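Local coordinates for retropepsin-like aspartic endopeptidase domain-containing protein (Legionella pneumophila subsp. pneumophila str. Philadelphia 1, PDB 2PMA) that is of unknown function but is probably a protease with a retropepsin-like aspartic endopeptidase domain, at residues K10-A22 against T52-G64. Sequence-based numbering, arbitrary orientation. Where two conformers were deposited one is given.
Sequences KATLIDQNLTLSA and TVPTKTGDYSFEG. With ACT (acetate ion), chain C.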
loop_
_atom_site.group_PDB
_atom_site.type_symbol
_atom_site.label_atom_id
_atom_site.label_comp_id
_atom_site.label_asym_id
_atom_site.label_seq_id
_atom_site.Cartn_x
_atom_site.Cartn_y
_atom_site.Cartn_z
ATOM N N LYS A 10 -2.429 -11.365 -2.447
ATOM C CA LYS A 10 -3.474 -10.403 -2.819
ATOM C C LYS A 10 -3.790 -9.610 -1.559
ATOM O O LYS A 10 -3.872 -10.182 -0.454
ATOM C CB LYS A 10 -4.723 -11.132 -3.331
ATOM C CG LYS A 10 -4.553 -11.799 -4.706
ATOM C CD LYS A 10 -4.235 -10.802 -5.829
ATOM C CE LYS A 10 -4.401 -11.494 -7.218
ATOM N NZ LYS A 10 -4.056 -10.470 -8.248
ATOM N N ALA A 11 -3.929 -8.299 -1.696
ATOM C CA ALA A 11 -4.250 -7.414 -0.572
ATOM C C ALA A 11 -5.393 -6.531 -1.073
ATOM O O ALA A 11 -5.449 -6.211 -2.264
ATOM C CB ALA A 11 -3.063 -6.525 -0.225
ATOM N N THR A 12 -6.283 -6.143 -0.182
ATOM C CA THR A 12 -7.445 -5.387 -0.616
ATOM C C THR A 12 -7.421 -4.000 -0.002
ATOM O O THR A 12 -7.260 -3.875 1.210
ATOM C CB THR A 12 -8.748 -6.116 -0.250
ATOM O OG1 THR A 12 -8.767 -7.402 -0.877
ATOM C CG2 THR A 12 -9.964 -5.265 -0.722
ATOM N N LEU A 13 -7.559 -2.962 -0.839
ATOM C CA LEU A 13 -7.688 -1.584 -0.368
ATOM C C LEU A 13 -9.178 -1.419 -0.122
ATOM O O LEU A 13 -9.937 -1.099 -1.036
ATOM C CB LEU A 13 -7.178 -0.575 -1.420
ATOM C CG LEU A 13 -5.653 -0.478 -1.590
ATOM C CD1 LEU A 13 -5.023 -1.833 -1.870
ATOM C CD2 LEU A 13 -5.220 0.509 -2.669
ATOM N N ILE A 14 -9.590 -1.662 1.121
ATOM C CA ILE A 14 -11.001 -1.902 1.425
ATOM C C ILE A 14 -11.938 -0.726 1.108
ATOM O O ILE A 14 -13.123 -0.937 0.929
ATOM C CB ILE A 14 -11.210 -2.374 2.849
ATOM C CG1 ILE A 14 -10.730 -1.330 3.850
ATOM C CG2 ILE A 14 -10.494 -3.740 3.058
ATOM C CD1 ILE A 14 -11.191 -1.642 5.270
ATOM N N ASP A 15 -11.403 0.487 1.015
ATOM C CA ASP A 15 -12.275 1.654 0.803
ATOM C C ASP A 15 -12.971 1.569 -0.546
ATOM O O ASP A 15 -14.073 2.113 -0.713
ATOM C CB ASP A 15 -11.472 2.927 0.824
ATOM C CG ASP A 15 -11.062 3.321 2.198
ATOM O OD1 ASP A 15 -11.358 2.553 3.159
ATOM O OD2 ASP A 15 -10.423 4.390 2.294
ATOM N N GLN A 16 -12.313 0.915 -1.495
ATOM C CA GLN A 16 -12.867 0.730 -2.853
ATOM C C GLN A 16 -13.015 -0.749 -3.213
ATOM O O GLN A 16 -13.264 -1.078 -4.384
ATOM C CB GLN A 16 -11.982 1.473 -3.890
ATOM C CG GLN A 16 -12.081 3.009 -3.771
ATOM C CD GLN A 16 -13.428 3.542 -4.384
ATOM O OE1 GLN A 16 -14.438 2.849 -4.406
ATOM N NE2 GLN A 16 -13.408 4.726 -4.890
ATOM N N ASN A 17 -12.913 -1.638 -2.211
ATOM C CA ASN A 17 -12.925 -3.096 -2.439
ATOM C C ASN A 17 -12.027 -3.459 -3.602
ATOM O O ASN A 17 -12.436 -4.199 -4.483
ATOM C CB ASN A 17 -14.354 -3.588 -2.716
ATOM C CG ASN A 17 -15.274 -3.371 -1.521
ATOM O OD1 ASN A 17 -15.289 -4.171 -0.611
ATOM N ND2 ASN A 17 -16.042 -2.293 -1.540
ATOM N N LEU A 18 -10.817 -2.923 -3.598
ATOM C CA LEU A 18 -9.909 -3.047 -4.732
ATOM C C LEU A 18 -8.830 -4.038 -4.317
ATOM O O LEU A 18 -8.033 -3.718 -3.442
ATOM C CB LEU A 18 -9.248 -1.693 -5.029
ATOM C CG LEU A 18 -8.139 -1.739 -6.110
ATOM C CD1 LEU A 18 -8.687 -2.291 -7.447
ATOM C CD2 LEU A 18 -7.581 -0.333 -6.285
ATOM N N THR A 19 -8.831 -5.209 -4.943
ATOM C CA THR A 19 -7.836 -6.234 -4.632
ATOM C C THR A 19 -6.672 -6.149 -5.634
ATOM O O THR A 19 -6.883 -6.136 -6.858
ATOM C CB THR A 19 -8.489 -7.625 -4.562
ATOM O OG1 THR A 19 -9.523 -7.595 -3.578
ATOM C CG2 THR A 19 -7.473 -8.691 -4.113
ATOM N N LEU A 20 -5.457 -6.051 -5.116
ATOM C CA LEU A 20 -4.247 -5.888 -5.941
ATOM C C LEU A 20 -3.229 -6.959 -5.553
ATOM O O LEU A 20 -3.246 -7.458 -4.406
ATOM C CB LEU A 20 -3.599 -4.530 -5.665
ATOM C CG LEU A 20 -4.429 -3.274 -5.942
ATOM C CD1 LEU A 20 -3.620 -2.043 -5.599
ATOM C CD2 LEU A 20 -4.842 -3.257 -7.417
ATOM N N SER A 21 -2.377 -7.334 -6.498
ATOM C CA SER A 21 -1.184 -8.141 -6.136
ATOM C C SER A 21 -0.192 -7.247 -5.413
ATOM O O SER A 21 0.104 -6.133 -5.875
ATOM C CB SER A 21 -0.534 -8.718 -7.399
ATOM O OG SER A 21 -1.308 -9.793 -7.829
ATOM N N ALA A 22 0.295 -7.695 -4.260
ATOM C CA ALA A 22 1.204 -6.900 -3.458
ATOM C C ALA A 22 2.479 -7.728 -3.294
ATOM O O ALA A 22 2.401 -8.939 -3.077
ATOM C CB ALA A 22 0.588 -6.608 -2.079
ATOM N N THR A 52 -5.729 8.761 -7.301
ATOM C CA THR A 52 -6.278 7.671 -8.121
ATOM C C THR A 52 -5.294 6.523 -8.140
ATOM O O THR A 52 -4.060 6.705 -8.399
ATOM C CB THR A 52 -6.614 8.259 -9.517
ATOM O OG1 THR A 52 -7.667 9.208 -9.331
ATOM C CG2 THR A 52 -7.072 7.183 -10.524
ATOM N N VAL A 53 -5.802 5.302 -7.968
ATOM C CA VAL A 53 -5.053 4.130 -8.398
ATOM C C VAL A 53 -5.528 3.607 -9.764
ATOM O O VAL A 53 -6.672 3.153 -9.886
ATOM C CB VAL A 53 -5.196 2.996 -7.338
ATOM C CG1 VAL A 53 -4.412 1.701 -7.781
ATOM C CG2 VAL A 53 -4.744 3.525 -5.956
ATOM N N PRO A 54 -4.655 3.647 -10.791
ATOM C CA PRO A 54 -5.047 3.160 -12.127
ATOM C C PRO A 54 -4.849 1.649 -12.227
ATOM O O PRO A 54 -3.894 1.114 -11.663
ATOM C CB PRO A 54 -4.108 3.909 -13.084
ATOM C CG PRO A 54 -2.868 4.266 -12.225
ATOM C CD PRO A 54 -3.297 4.246 -10.751
ATOM N N THR A 55 -5.778 0.943 -12.853
ATOM C CA THR A 55 -5.624 -0.515 -12.991
ATOM C C THR A 55 -6.113 -0.935 -14.362
ATOM O O THR A 55 -6.680 -0.125 -15.112
ATOM C CB THR A 55 -6.476 -1.314 -11.954
ATOM O OG1 THR A 55 -7.843 -1.245 -12.356
ATOM C CG2 THR A 55 -6.366 -0.747 -10.521
ATOM N N LYS A 56 -5.956 -2.217 -14.676
ATOM C CA LYS A 56 -6.546 -2.746 -15.913
ATOM C C LYS A 56 -8.075 -2.706 -15.941
ATOM O O LYS A 56 -8.690 -2.732 -17.020
ATOM C CB LYS A 56 -6.033 -4.172 -16.170
ATOM C CG LYS A 56 -4.537 -4.178 -16.437
ATOM C CD LYS A 56 -4.188 -3.474 -17.750
ATOM C CE LYS A 56 -3.052 -2.434 -17.585
ATOM N NZ LYS A 56 -1.904 -2.907 -16.727
ATOM N N THR A 57 -8.701 -2.663 -14.770
ATOM C CA THR A 57 -10.176 -2.558 -14.733
ATOM C C THR A 57 -10.641 -1.113 -14.509
ATOM O O THR A 57 -11.767 -0.882 -14.002
ATOM C CB THR A 57 -10.788 -3.467 -13.651
ATOM O OG1 THR A 57 -10.394 -3.031 -12.333
ATOM C CG2 THR A 57 -10.370 -4.932 -13.896
ATOM N N GLY A 58 -9.772 -0.138 -14.816
ATOM C CA GLY A 58 -10.112 1.250 -14.611
ATOM C C GLY A 58 -9.525 1.895 -13.368
ATOM O O GLY A 58 -8.661 1.315 -12.669
ATOM N N ASP A 59 -9.990 3.103 -13.095
ATOM C CA ASP A 59 -9.372 3.943 -12.065
ATOM C C ASP A 59 -10.211 3.853 -10.773
ATOM O O ASP A 59 -11.469 3.800 -10.863
ATOM C CB ASP A 59 -9.413 5.419 -12.514
ATOM C CG ASP A 59 -8.514 5.731 -13.702
ATOM O OD1 ASP A 59 -7.460 5.106 -13.843
ATOM O OD2 ASP A 59 -8.868 6.655 -14.479
ATOM N N TYR A 60 -9.537 3.904 -9.599
ATOM C CA TYR A 60 -10.205 3.885 -8.270
ATOM C C TYR A 60 -9.705 5.092 -7.485
ATOM O O TYR A 60 -8.499 5.220 -7.296
ATOM C CB TYR A 60 -9.870 2.590 -7.454
ATOM C CG TYR A 60 -10.417 1.326 -8.208
ATOM C CD1 TYR A 60 -11.623 0.725 -7.816
ATOM C CD2 TYR A 60 -9.777 0.831 -9.345
ATOM C CE1 TYR A 60 -12.167 -0.389 -8.581
ATOM C CE2 TYR A 60 -10.274 -0.281 -10.075
ATOM C CZ TYR A 60 -11.481 -0.879 -9.667
ATOM O OH TYR A 60 -12.016 -1.936 -10.359
ATOM N N SER A 61 -10.644 5.879 -6.964
ATOM C CA SER A 61 -10.300 7.106 -6.248
ATOM C C SER A 61 -10.315 6.842 -4.733
ATOM O O SER A 61 -11.248 6.152 -4.203
ATOM C CB SER A 61 -11.283 8.215 -6.652
ATOM O OG SER A 61 -10.886 9.447 -6.050
ATOM N N PHE A 62 -9.286 7.354 -4.042
ATOM C CA PHE A 62 -9.204 7.227 -2.596
ATOM C C PHE A 62 -8.944 8.587 -1.961
ATOM O O PHE A 62 -8.437 9.501 -2.622
ATOM C CB PHE A 62 -8.007 6.335 -2.247
ATOM C CG PHE A 62 -8.166 4.907 -2.663
ATOM C CD1 PHE A 62 -8.632 3.971 -1.737
ATOM C CD2 PHE A 62 -7.871 4.502 -3.964
ATOM C CE1 PHE A 62 -8.820 2.625 -2.090
ATOM C CE2 PHE A 62 -8.020 3.156 -4.331
ATOM C CZ PHE A 62 -8.500 2.207 -3.378
ATOM N N GLU A 63 -9.232 8.693 -0.660
ATOM C CA GLU A 63 -8.682 9.810 0.137
ATOM C C GLU A 63 -7.957 9.181 1.331
ATOM O O GLU A 63 -8.405 8.149 1.897
ATOM C CB GLU A 63 -9.776 10.764 0.603
ATOM C CG GLU A 63 -10.550 11.398 -0.584
ATOM C CD GLU A 63 -11.530 12.494 -0.149
ATOM O OE1 GLU A 63 -11.798 12.570 1.058
ATOM O OE2 GLU A 63 -12.013 13.259 -1.036
ATOM N N GLY A 64 -6.836 9.762 1.707
ATOM C CA GLY A 64 -6.084 9.239 2.852
ATOM C C GLY A 64 -5.475 10.390 3.628
ATOM O O GLY A 64 -5.105 11.395 3.039
HETATM C C ACT C . -8.513 -5.203 -10.264
HETATM O O ACT C . -9.528 -4.466 -10.302
HETATM O OXT ACT C . -7.512 -4.823 -10.912
HETATM C CH3 ACT C . -8.488 -6.482 -9.486
HETATM O O HOH W 1 -10.772 6.286 0.390
#
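Two beta-hairpins, 10-22 and 52-64, pack through side chains: strands 18-22 and 52-55 run at 69° with axes 10.3 Å apart, too far for backbone pairing. The first reverses at 14-17, where N17 and L18 both face L13 in a G1 beta bulge; the second closes through a type I turn from T55 to G58. Q16 makes the direct polar link: its NE2 donates to S61 O at 2.7 Å (N-H...O 159°). S61 O lies near the plane of the Q16 amide, and NE2 approaches it in the carbonyl plane, on a lone pair. Chi1 of Q16 (-69°) sets CG beside the backbone N and over one face of the F62 ring, offset toward the rim, 3.9 Å from the centroid; a bend at chi2 then carries the amide on to S61. L13 CB approaches that ring obliquely, 3.6 Å from F62 CZ, while L18 CD2 lies at the ring's edge. Both hairpins belong to the mixed beta-sheet of a domain assigned to the retropepsin-like peptidases, and L33 of strand 31-43 touches L13, L20 and V53. L18, whose CG stands opposite the backbone N, holds CD1 over the centre of the Y60 ring, 3.7 Å from the centroid, a CH-pi contact; L18 CD2 reaches V53 CG1 at 4.1 Å. Beyond this ring, T57 OG1 donates to a bound acetate oxygen (O) at 2.6 Å. At the other end, a water donates to D15 OD2 and accepts from E63 N, while D15 OD1 is bonded to N97 ND2 of strand 90-100.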